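Local coordinates for protein five-membered-cyclitol-phosphate synthase (Streptomyces citricolor, PDB 6K96) that is a synthase related to the myo-inositol-1-phosphate synthases and binds nicotinamide-adenine-dinucleotide on a Rossmann-type domain, at residues Ile42-Ile47 / Glu343-Leu348; Leu128-Pro133 / Trp138-Tyr143; Asn271-Gly276 / Pro281-Leu286. All coordinates share one frame; numbering follows the deposited sequence.

Contact 1: residues Ile42-Ile47 / Glu343-Leu348; sequences IKRPRI and EAYRQL
R44 reaches Y345 because its CG stands anti to its own carbonyl carbon (chi1 -56°) and the chain then runs extended from CG to NE, carrying the guanidinium over the phenol. On helix 338-353, the CA-CB bond of Y345 is directed at the loop, and its ring receives the arginine on one face. The guanidinium stacks nearly flat, with centres 3.6 Å apart and planes inclined by 21°. R44 CD adds a CH-pi contact, 3.8 Å from the Y345 ring centroid and close to the ring normal. I47 approaches differently: its CG2 sits near the plane of the ring, at its edge, 4.1 Å from Y345 CE1. I47 CG2 also touches L348 CD2 at 4.2 Å, one helical turn further on. On the other face of the guanidinium lies K43 CD, set toward the rim.

D302 of helix 292-313, outside both segments, supplies the polar partner, forming a salt bridge with R44 NH1 and a weak hydrogen bond with the phenol oxygen. The arginine is thus shared between a carboxylate and an aromatic face. Stacking on Y345, together with the charge of D302, probably helps to stabilise the partly covered guanidinium between loop and helix.

Contact 2: residues Leu128-Pro133 / Trp138-Tyr143; sequences LLYSLP and WAAIAY. With NAD (nicotinamide-adenine-dinucleotide), chain G.
Y130 presents one ring face to A140, whose CA lies 3.8 Å from the ring centroid and 28° off the normal, a CH-pi contact with the helix backbone itself. Y130 OH passes 3.5 Å from A139 CB. At the ring edge, in plane, stands Y143 CD2, 3.9 Å from Y130 CE1, and the two tyrosines cross at about a right angle. Since Y130 CG is anti to the backbone N (chi1 178°), the ring extends from the strand to the helix.

L132 CD2 lies 3.7 Å from A139 CB, and it also packs against Y143 CE2. The same leucine lies over a face of the NAD adenine, with L132 CD2 3.4 Å from NAD C6A, while L132 O accepts a 2.9 Å hydrogen bond from NAD O3D. Y143 OH lies 3.0 Å from NAD N1A; the same oxygen is hydrogen-bonded to L101 N, which probably helps to hold the phenol beside the base.

Farther from the ligand, L128 CD2 packs against Y143 CB. Strand 128-130 and helix 138-143 run antiparallel at 175°, their axes 9.9 Å apart, as the first strand and the helix of a Rossmann-type beta-alpha-beta unit. Within the parallel sheet, strand 127-130 lies between strands 5-10 and 153-156, and Y143 of the covering helix touches A10 and F154 on these two neighbours.

Contact 3: residues Asn271-Gly276 / Pro281-Leu286; sequences NIEGLG and PVSIDL
N271 and D285 are paired across an antiparallel beta hairpin, joined by a 2.6 Å hydrogen bond from N271 ND2 to D285 OD1. The two side chains lie alongside one another, pointing the same way, and the carboxylate oxygen is met from above its plane. N271 CG is anti to the backbone N (chi1 -174°), which brings the amide over to that partner. N271 ND2 also donates to E273 OE2 at 3.1 Å, so one amide nitrogen serves two acidic residues and probably softens the repulsion between them. E273, bent at chi2, turns its other oxygen to the neighbouring strand: S283 OG donates to E273 OE1 at 2.7 Å, on the syn side of the carboxylate. D285 OD1 has a further partner in K287 of the third subunit, a salt bridge that adds positive charge to this acidic face.

Beneath these groups the backbone pairs in antiparallel register. I272 and I284 form a hydrogen-bonded pair, as do G274 and V282, while N271-D285, E273-S283 and L275-P281 are non-hydrogen-bonded pairs.

I272, V282 and I284 project from the opposite face. Here I272 CB and I284 CB are 4.3 Å apart, and I272 continues onto L197 and L201 of helix 190-203. I284 packs on L286 of the second subunit, where residues 283-286 pair antiparallel with a strand of that chain and carry the sheet across the interface. In the hydrogen-bonded pair nearer the turn, V282 N donates to G274 O at 3.0 Å from well above the carbonyl plane, 60° out of it.

Of the three, contact 2 forms part of the NAD pocket, within the Rossmann-type parallel sheet, and the L132 side chain is about 11 Å from the bound sodium ion. Contacts 1 and 2 have centres about 26 Å apart and nearest atoms about 13 Å apart. Contact 3 lies far out on the mixed sheet, its centre about 41 Å from that of contact 2 and on the other side of the chain's centre. Contacts 1 and 3, with centres about 38 Å apart, are related through the assembly: I42 packs on W277 of the second subunit, a residue of the hairpin turn between the strands of contact 3, and L275 packs on P40 of the second subunit.

Contact 1: residues Ile42-Ile47 / Glu343-Leu348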
loop_
_atom_site.group_PDB
_atom_site.type_symbol
_atom_site.label_atom_id
_atom_site.label_comp_id
_atom_site.label_asym_id
_atom_site.label_seq_id
_atom_site.Cartn_x
_atom_site.Cartn_y
_atom_site.Cartn_z
ATOM N N ILE B 42 -12.607 -8.884 22.623
ATOM C CA ILE B 42 -13.770 -8.801 23.549
ATOM C C ILE B 42 -13.785 -7.420 24.208
ATOM O O ILE B 42 -12.894 -7.167 25.024
ATOM C CB ILE B 42 -13.653 -9.948 24.557
ATOM C CG1 ILE B 42 -13.494 -11.295 23.844
ATOM C CG2 ILE B 42 -14.830 -9.938 25.511
ATOM C CD1 ILE B 42 -14.552 -11.539 22.785
ATOM N N LYS B 43 -14.738 -6.553 23.864
ATOM C CA LYS B 43 -14.867 -5.204 24.468
ATOM C C LYS B 43 -15.386 -5.320 25.899
ATOM O O LYS B 43 -14.969 -4.507 26.737
ATOM C CB LYS B 43 -15.830 -4.275 23.720
ATOM C CG LYS B 43 -15.466 -2.797 23.879
ATOM C CD LYS B 43 -16.568 -1.735 23.921
ATOM C CE LYS B 43 -16.319 -0.694 25.018
ATOM N NZ LYS B 43 -16.805 0.679 24.696
ATOM N N ARG B 44 -16.315 -6.238 26.149
ATOM C CA ARG B 44 -17.013 -6.397 27.457
ATOM C C ARG B 44 -17.062 -7.884 27.789
ATOM O O ARG B 44 -17.846 -8.609 27.202
ATOM C CB ARG B 44 -18.440 -5.841 27.382
ATOM C CG ARG B 44 -18.516 -4.389 26.941
ATOM C CD ARG B 44 -19.797 -3.692 27.404
ATOM N NE ARG B 44 -19.922 -2.366 26.822
ATOM C CZ ARG B 44 -20.148 -2.140 25.514
ATOM N NH1 ARG B 44 -20.285 -3.155 24.664
ATOM N NH2 ARG B 44 -20.294 -0.901 25.050
ATOM N N PRO B 45 -16.175 -8.412 28.645
ATOM C CA PRO B 45 -16.096 -9.851 28.865
ATOM C C PRO B 45 -17.287 -10.451 29.606
ATOM O O PRO B 45 -17.382 -11.658 29.643
ATOM C CB PRO B 45 -14.840 -10.021 29.743
ATOM C CG PRO B 45 -14.043 -8.733 29.603
ATOM C CD PRO B 45 -15.083 -7.678 29.311
ATOM N N ARG B 46 -18.111 -9.620 30.225
ATOM C CA ARG B 46 -19.396 -10.078 30.799
ATOM C C ARG B 46 -20.475 -9.019 30.591
ATOM O O ARG B 46 -20.151 -7.825 30.610
ATOM C CB ARG B 46 -19.206 -10.520 32.252
ATOM C CG ARG B 46 -19.110 -12.040 32.302
ATOM C CD ARG B 46 -18.456 -12.660 33.513
ATOM N NE ARG B 46 -17.690 -13.836 33.123
ATOM C CZ ARG B 46 -18.213 -14.984 32.689
ATOM N NH1 ARG B 46 -19.523 -15.137 32.589
ATOM N NH2 ARG B 46 -17.410 -15.994 32.379
ATOM N N ILE B 47 -21.690 -9.483 30.315
ATOM C CA ILE B 47 -22.929 -8.667 30.169
ATOM C C ILE B 47 -24.029 -9.393 30.935
ATOM O O ILE B 47 -24.304 -10.574 30.629
ATOM C CB ILE B 47 -23.339 -8.477 28.700
ATOM C CG1 ILE B 47 -22.165 -8.024 27.833
ATOM C CG2 ILE B 47 -24.514 -7.506 28.615
ATOM C CD1 ILE B 47 -22.452 -7.993 26.331
ATOM N N GLU B 343 -25.404 3.943 30.465
ATOM C CA GLU B 343 -26.490 3.898 31.496
ATOM C C GLU B 343 -27.219 2.549 31.392
ATOM O O GLU B 343 -27.380 1.870 32.417
ATOM C CB GLU B 343 -27.455 5.067 31.284
ATOM C CG GLU B 343 -28.402 5.353 32.439
ATOM C CD GLU B 343 -29.324 6.569 32.279
ATOM O OE1 GLU B 343 -29.417 7.402 33.250
ATOM O OE2 GLU B 343 -29.974 6.691 31.204
ATOM N N ALA B 344 -27.586 2.154 30.174
ATOM C CA ALA B 344 -28.252 0.875 29.844
ATOM C C ALA B 344 -27.358 -0.337 30.184
ATOM O O ALA B 344 -27.882 -1.298 30.713
ATOM C CB ALA B 344 -28.686 0.932 28.403
ATOM N N TYR B 345 -26.057 -0.328 29.884
ATOM C CA TYR B 345 -25.099 -1.436 30.233
ATOM C C TYR B 345 -24.978 -1.592 31.756
ATOM O O TYR B 345 -25.090 -2.697 32.303
ATOM C CB TYR B 345 -23.689 -1.201 29.663
ATOM C CG TYR B 345 -23.480 -1.869 28.332
ATOM C CD1 TYR B 345 -23.623 -3.250 28.222
ATOM C CD2 TYR B 345 -23.210 -1.136 27.184
ATOM C CE1 TYR B 345 -23.482 -3.894 27.011
ATOM C CE2 TYR B 345 -23.094 -1.764 25.949
ATOM C CZ TYR B 345 -23.188 -3.150 25.878
ATOM O OH TYR B 345 -23.032 -3.818 24.699
ATOM N N ARG B 346 -24.737 -0.474 32.425
ATOM C CA ARG B 346 -24.520 -0.392 33.901
ATOM C C ARG B 346 -25.806 -0.836 34.623
ATOM O O ARG B 346 -25.694 -1.706 35.522
ATOM C CB ARG B 346 -24.047 1.031 34.206
ATOM C CG ARG B 346 -23.705 1.316 35.651
ATOM C CD ARG B 346 -23.589 2.820 35.850
ATOM N NE ARG B 346 -24.779 3.548 35.431
ATOM C CZ ARG B 346 -25.973 3.529 36.056
ATOM N NH1 ARG B 346 -26.199 2.806 37.153
ATOM N NH2 ARG B 346 -26.955 4.252 35.548
ATOM N N GLN B 347 -26.976 -0.311 34.206
ATOM C CA GLN B 347 -28.288 -0.700 34.789
ATOM C C GLN B 347 -28.533 -2.194 34.521
ATOM O O GLN B 347 -28.945 -2.898 35.445
ATOM C CB GLN B 347 -29.411 0.214 34.282
ATOM C CG GLN B 347 -29.402 1.607 34.917
ATOM C CD GLN B 347 -30.540 2.487 34.443
ATOM O OE1 GLN B 347 -30.479 3.714 34.554
ATOM N NE2 GLN B 347 -31.592 1.874 33.904
ATOM N N LEU B 348 -28.233 -2.681 33.320
ATOM C CA LEU B 348 -28.553 -4.077 32.929
ATOM C C LEU B 348 -27.728 -5.047 33.768
ATOM O O LEU B 348 -28.287 -6.076 34.221
ATOM C CB LEU B 348 -28.261 -4.295 31.443
ATOM C CG LEU B 348 -28.510 -5.708 30.932
ATOM C CD1 LEU B 348 -29.927 -6.165 31.273
ATOM C CD2 LEU B 348 -28.262 -5.758 29.433
#

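Contact 2: residues Leu128-Pro133 / Trp138-Tyr143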
loop_
_atom_site.group_PDB
_atom_site.type_symbol
_atom_site.label_atom_id
_atom_site.label_comp_id
_atom_site.label_asym_id
_atom_site.label_seq_id
_atom_site.Cartn_x
_atom_site.Cartn_y
_atom_site.Cartn_z
ATOM N N LEU B 128 -33.704 -15.719 19.645
ATOM C CA LEU B 128 -33.621 -16.161 18.240
ATOM C C LEU B 128 -32.763 -15.141 17.501
ATOM O O LEU B 128 -33.110 -13.963 17.534
ATOM C CB LEU B 128 -35.010 -16.268 17.625
ATOM C CG LEU B 128 -34.952 -16.613 16.140
ATOM C CD1 LEU B 128 -34.465 -18.014 15.937
ATOM C CD2 LEU B 128 -36.272 -16.430 15.472
ATOM N N LEU B 129 -31.633 -15.584 16.952
ATOM C CA LEU B 129 -30.718 -14.783 16.098
ATOM C C LEU B 129 -31.133 -14.940 14.627
ATOM O O LEU B 129 -30.980 -16.050 14.026
ATOM C CB LEU B 129 -29.277 -15.262 16.315
ATOM C CG LEU B 129 -28.210 -14.521 15.508
ATOM C CD1 LEU B 129 -28.152 -13.052 15.904
ATOM C CD2 LEU B 129 -26.862 -15.193 15.678
ATOM N N TYR B 130 -31.617 -13.856 14.044
ATOM C CA TYR B 130 -31.991 -13.802 12.629
ATOM C C TYR B 130 -30.760 -13.490 11.804
ATOM O O TYR B 130 -30.269 -12.335 11.870
ATOM C CB TYR B 130 -33.071 -12.738 12.438
ATOM C CG TYR B 130 -33.506 -12.564 11.006
ATOM C CD1 TYR B 130 -34.337 -13.501 10.408
ATOM C CD2 TYR B 130 -33.073 -11.490 10.244
ATOM C CE1 TYR B 130 -34.765 -13.353 9.093
ATOM C CE2 TYR B 130 -33.476 -11.344 8.922
ATOM C CZ TYR B 130 -34.342 -12.265 8.348
ATOM O OH TYR B 130 -34.771 -12.109 7.063
ATOM N N SER B 131 -30.281 -14.435 11.027
ATOM C CA SER B 131 -28.970 -14.253 10.352
ATOM C C SER B 131 -29.065 -14.724 8.903
ATOM O O SER B 131 -28.098 -15.328 8.399
ATOM C CB SER B 131 -27.874 -14.968 11.096
ATOM O OG SER B 131 -26.610 -14.313 10.901
ATOM N N LEU B 132 -30.162 -14.380 8.250
ATOM C CA LEU B 132 -30.449 -14.715 6.833
ATOM C C LEU B 132 -29.759 -13.710 5.925
ATOM O O LEU B 132 -29.285 -12.664 6.362
ATOM C CB LEU B 132 -31.971 -14.652 6.597
ATOM C CG LEU B 132 -32.761 -15.946 6.815
ATOM C CD1 LEU B 132 -32.761 -16.289 8.288
ATOM C CD2 LEU B 132 -34.181 -15.802 6.331
ATOM N N PRO B 133 -29.793 -13.976 4.604
ATOM C CA PRO B 133 -29.316 -12.995 3.644
ATOM C C PRO B 133 -30.049 -11.652 3.807
ATOM O O PRO B 133 -31.179 -11.574 4.318
ATOM C CB PRO B 133 -29.594 -13.686 2.280
ATOM C CG PRO B 133 -29.691 -15.162 2.573
ATOM C CD PRO B 133 -30.270 -15.232 3.975
ATOM N N TRP B 138 -40.045 -10.152 4.175
ATOM C CA TRP B 138 -41.052 -11.148 4.632
ATOM C C TRP B 138 -40.495 -12.042 5.758
ATOM O O TRP B 138 -41.280 -12.386 6.671
ATOM C CB TRP B 138 -41.596 -11.963 3.434
ATOM C CG TRP B 138 -40.575 -12.850 2.797
ATOM C CD1 TRP B 138 -39.794 -12.573 1.709
ATOM C CD2 TRP B 138 -40.183 -14.153 3.260
ATOM N NE1 TRP B 138 -38.948 -13.625 1.449
ATOM C CE2 TRP B 138 -39.169 -14.609 2.390
ATOM C CE3 TRP B 138 -40.567 -14.964 4.336
ATOM C CZ2 TRP B 138 -38.548 -15.846 2.574
ATOM C CZ3 TRP B 138 -39.956 -16.188 4.509
ATOM C CH2 TRP B 138 -38.957 -16.617 3.642
ATOM N N ALA B 139 -39.216 -12.443 5.698
ATOM C CA ALA B 139 -38.652 -13.472 6.610
ATOM C C ALA B 139 -38.351 -12.828 7.958
ATOM O O ALA B 139 -38.781 -13.367 8.999
ATOM C CB ALA B 139 -37.421 -14.109 6.029
ATOM N N ALA B 140 -37.674 -11.683 7.930
ATOM C CA ALA B 140 -37.352 -10.872 9.124
ATOM C C ALA B 140 -38.658 -10.641 9.901
ATOM O O ALA B 140 -38.706 -10.921 11.110
ATOM C CB ALA B 140 -36.691 -9.588 8.671
ATOM N N ILE B 141 -39.727 -10.215 9.221
ATOM C CA ILE B 141 -41.055 -10.025 9.892
ATOM C C ILE B 141 -41.508 -11.375 10.471
ATOM O O ILE B 141 -41.915 -11.410 11.625
ATOM C CB ILE B 141 -42.087 -9.431 8.894
ATOM C CG1 ILE B 141 -42.053 -7.901 8.884
ATOM C CG2 ILE B 141 -43.485 -9.967 9.156
ATOM C CD1 ILE B 141 -42.211 -7.312 10.261
ATOM N N ALA B 142 -41.439 -12.441 9.667
ATOM C CA ALA B 142 -42.008 -13.778 9.957
ATOM C C ALA B 142 -41.282 -14.382 11.149
ATOM O O ALA B 142 -41.963 -14.652 12.141
ATOM C CB ALA B 142 -41.970 -14.672 8.742
ATOM N N TYR B 143 -39.965 -14.583 11.071
ATOM C CA TYR B 143 -39.180 -15.099 12.215
ATOM C C TYR B 143 -39.410 -14.226 13.447
ATOM O O TYR B 143 -39.358 -14.744 14.576
ATOM C CB TYR B 143 -37.679 -15.199 11.888
ATOM C CG TYR B 143 -37.374 -16.383 11.018
ATOM C CD1 TYR B 143 -37.298 -17.653 11.563
ATOM C CD2 TYR B 143 -37.262 -16.246 9.658
ATOM C CE1 TYR B 143 -37.086 -18.769 10.767
ATOM C CE2 TYR B 143 -37.078 -17.350 8.848
ATOM C CZ TYR B 143 -36.995 -18.611 9.398
ATOM O OH TYR B 143 -36.748 -19.671 8.579
HETATM P PA NAD G . -24.558 -16.366 4.988
HETATM O O1A NAD G . -24.909 -16.190 3.561
HETATM O O2A NAD G . -23.241 -17.042 5.254
HETATM O O5B NAD G . -25.692 -17.009 5.875
HETATM C C5B NAD G . -27.004 -17.019 5.266
HETATM C C4B NAD G . -27.713 -18.291 5.650
HETATM O O4B NAD G . -29.173 -18.169 5.572
HETATM C C3B NAD G . -27.355 -19.472 4.742
HETATM O O3B NAD G . -27.148 -20.618 5.558
HETATM C C2B NAD G . -28.628 -19.636 3.916
HETATM O O2B NAD G . -28.533 -20.921 3.373
HETATM C C1B NAD G . -29.656 -19.389 5.026
HETATM N N9A NAD G . -31.036 -19.179 4.636
HETATM C C8A NAD G . -31.427 -18.631 3.438
HETATM N N7A NAD G . -32.725 -18.451 3.354
HETATM C C5A NAD G . -33.224 -18.875 4.580
HETATM C C6A NAD G . -34.538 -18.921 5.090
HETATM N N6A NAD G . -35.591 -18.491 4.404
HETATM N N1A NAD G . -34.707 -19.359 6.368
HETATM C C2A NAD G . -33.614 -19.780 7.033
HETATM N N3A NAD G . -32.342 -19.797 6.641
HETATM C C4A NAD G . -32.195 -19.318 5.391
HETATM O O3 NAD G . -24.509 -14.919 5.639
HETATM P PN NAD G . -23.584 -14.363 6.831
HETATM O O1N NAD G . -23.747 -15.274 7.987
HETATM O O2N NAD G . -22.274 -14.086 6.159
HETATM O O5D NAD G . -24.341 -12.978 7.161
HETATM C C5D NAD G . -25.755 -13.062 7.614
HETATM C C4D NAD G . -26.387 -11.704 7.529
HETATM O O4D NAD G . -25.753 -10.764 8.426
HETATM C C3D NAD G . -26.300 -11.092 6.123
HETATM O O3D NAD G . -27.507 -10.398 5.891
HETATM C C2D NAD G . -25.219 -10.027 6.284
HETATM O O2D NAD G . -25.319 -8.888 5.450
HETATM C C1D NAD G . -25.489 -9.549 7.710
HETATM N N1N NAD G . -24.308 -8.788 8.218
HETATM C C2N NAD G . -23.001 -9.370 8.107
HETATM C C3N NAD G . -21.857 -8.639 8.384
HETATM C C7N NAD G . -20.515 -9.339 8.281
HETATM O O7N NAD G . -20.473 -10.547 8.083
HETATM N N7N NAD G . -19.413 -8.604 8.399
HETATM C C4N NAD G . -22.022 -7.301 8.739
HETATM C C5N NAD G . -23.290 -6.802 9.013
HETATM C C6N NAD G . -24.416 -7.526 8.667
#

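Contact 3: residues Asn271-Gly276 / Pro281-Leu286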
loop_
_atom_site.group_PDB
_atom_site.type_symbol
_atom_site.label_atom_id
_atom_site.label_comp_id
_atom_site.label_asym_id
_atom_site.label_seq_id
_atom_site.Cartn_x
_atom_site.Cartn_y
_atom_site.Cartn_z
ATOM N N ASN B 271 -8.338 5.576 -0.839
ATOM C CA ASN B 271 -7.503 6.700 -1.310
ATOM C C ASN B 271 -8.165 7.974 -0.816
ATOM O O ASN B 271 -9.399 8.067 -0.937
ATOM C CB ASN B 271 -7.375 6.772 -2.828
ATOM C CG ASN B 271 -6.394 7.849 -3.221
ATOM O OD1 ASN B 271 -6.773 8.891 -3.741
ATOM N ND2 ASN B 271 -5.133 7.645 -2.873
ATOM N N ILE B 272 -7.378 8.865 -0.230
ATOM C CA ILE B 272 -7.816 10.236 0.139
ATOM C C ILE B 272 -6.765 11.189 -0.369
ATOM O O ILE B 272 -5.630 10.898 -0.182
ATOM C CB ILE B 272 -8.043 10.427 1.643
ATOM C CG1 ILE B 272 -9.111 9.484 2.186
ATOM C CG2 ILE B 272 -8.332 11.898 1.911
ATOM C CD1 ILE B 272 -8.916 9.174 3.621
ATOM N N GLU B 273 -7.198 12.234 -1.058
ATOM C CA GLU B 273 -6.330 13.231 -1.706
ATOM C C GLU B 273 -6.755 14.558 -1.133
ATOM O O GLU B 273 -7.738 15.092 -1.584
ATOM C CB GLU B 273 -6.473 13.200 -3.232
ATOM C CG GLU B 273 -5.937 11.927 -3.870
ATOM C CD GLU B 273 -4.431 11.654 -3.676
ATOM O OE1 GLU B 273 -3.615 12.629 -3.483
ATOM O OE2 GLU B 273 -4.059 10.433 -3.714
ATOM N N GLY B 274 -6.014 15.060 -0.154
ATOM C CA GLY B 274 -6.293 16.370 0.465
ATOM C C GLY B 274 -5.480 17.454 -0.175
ATOM O O GLY B 274 -4.568 17.174 -0.953
ATOM N N LEU B 275 -5.778 18.679 0.174
ATOM C CA LEU B 275 -4.923 19.824 -0.214
ATOM C C LEU B 275 -4.680 20.598 1.082
ATOM O O LEU B 275 -5.621 20.722 1.925
ATOM C CB LEU B 275 -5.555 20.699 -1.306
ATOM C CG LEU B 275 -6.061 19.964 -2.561
ATOM C CD1 LEU B 275 -7.088 20.795 -3.339
ATOM C CD2 LEU B 275 -4.904 19.556 -3.478
ATOM N N GLY B 276 -3.441 21.019 1.285
ATOM C CA GLY B 276 -3.093 21.728 2.520
ATOM C C GLY B 276 -2.644 23.099 2.154
ATOM O O GLY B 276 -3.076 23.576 1.089
ATOM N N PRO B 281 -0.423 18.607 -2.106
ATOM C CA PRO B 281 -1.200 17.416 -1.824
ATOM C C PRO B 281 -0.865 16.747 -0.485
ATOM O O PRO B 281 0.302 16.598 -0.129
ATOM C CB PRO B 281 -0.852 16.436 -2.958
ATOM C CG PRO B 281 -0.196 17.289 -4.012
ATOM C CD PRO B 281 0.449 18.436 -3.276
ATOM N N VAL B 282 -1.909 16.317 0.205
ATOM C CA VAL B 282 -1.816 15.356 1.319
ATOM C C VAL B 282 -2.402 14.057 0.796
ATOM O O VAL B 282 -3.625 14.081 0.507
ATOM C CB VAL B 282 -2.598 15.931 2.511
ATOM C CG1 VAL B 282 -2.727 14.942 3.651
ATOM C CG2 VAL B 282 -1.949 17.227 2.944
ATOM N N SER B 283 -1.596 13.007 0.626
ATOM C CA SER B 283 -2.069 11.728 0.024
ATOM C C SER B 283 -2.201 10.614 1.080
ATOM O O SER B 283 -1.314 10.556 1.905
ATOM C CB SER B 283 -1.150 11.343 -1.081
ATOM O OG SER B 283 -1.328 12.275 -2.132
ATOM N N ILE B 284 -3.280 9.814 1.082
ATOM C CA ILE B 284 -3.421 8.614 1.950
ATOM C C ILE B 284 -3.843 7.419 1.088
ATOM O O ILE B 284 -4.774 7.524 0.323
ATOM C CB ILE B 284 -4.367 8.873 3.139
ATOM C CG1 ILE B 284 -3.868 10.071 3.962
ATOM C CG2 ILE B 284 -4.539 7.658 4.049
ATOM C CD1 ILE B 284 -4.626 10.289 5.251
ATOM N N ASP B 285 -3.137 6.307 1.225
ATOM C CA ASP B 285 -3.451 5.018 0.590
ATOM C C ASP B 285 -3.594 4.055 1.752
ATOM O O ASP B 285 -2.751 4.108 2.601
ATOM C CB ASP B 285 -2.366 4.682 -0.431
ATOM C CG ASP B 285 -2.544 5.458 -1.732
ATOM O OD1 ASP B 285 -3.741 5.515 -2.242
ATOM O OD2 ASP B 285 -1.543 6.040 -2.234
ATOM N N LEU B 286 -4.660 3.279 1.842
ATOM C CA LEU B 286 -4.848 2.346 2.973
ATOM C C LEU B 286 -5.343 0.991 2.417
ATOM O O LEU B 286 -5.979 0.991 1.398
ATOM C CB LEU B 286 -5.785 2.966 4.011
ATOM C CG LEU B 286 -6.120 2.061 5.185
ATOM C CD1 LEU B 286 -6.441 2.882 6.435
ATOM C CD2 LEU B 286 -7.275 1.132 4.915
#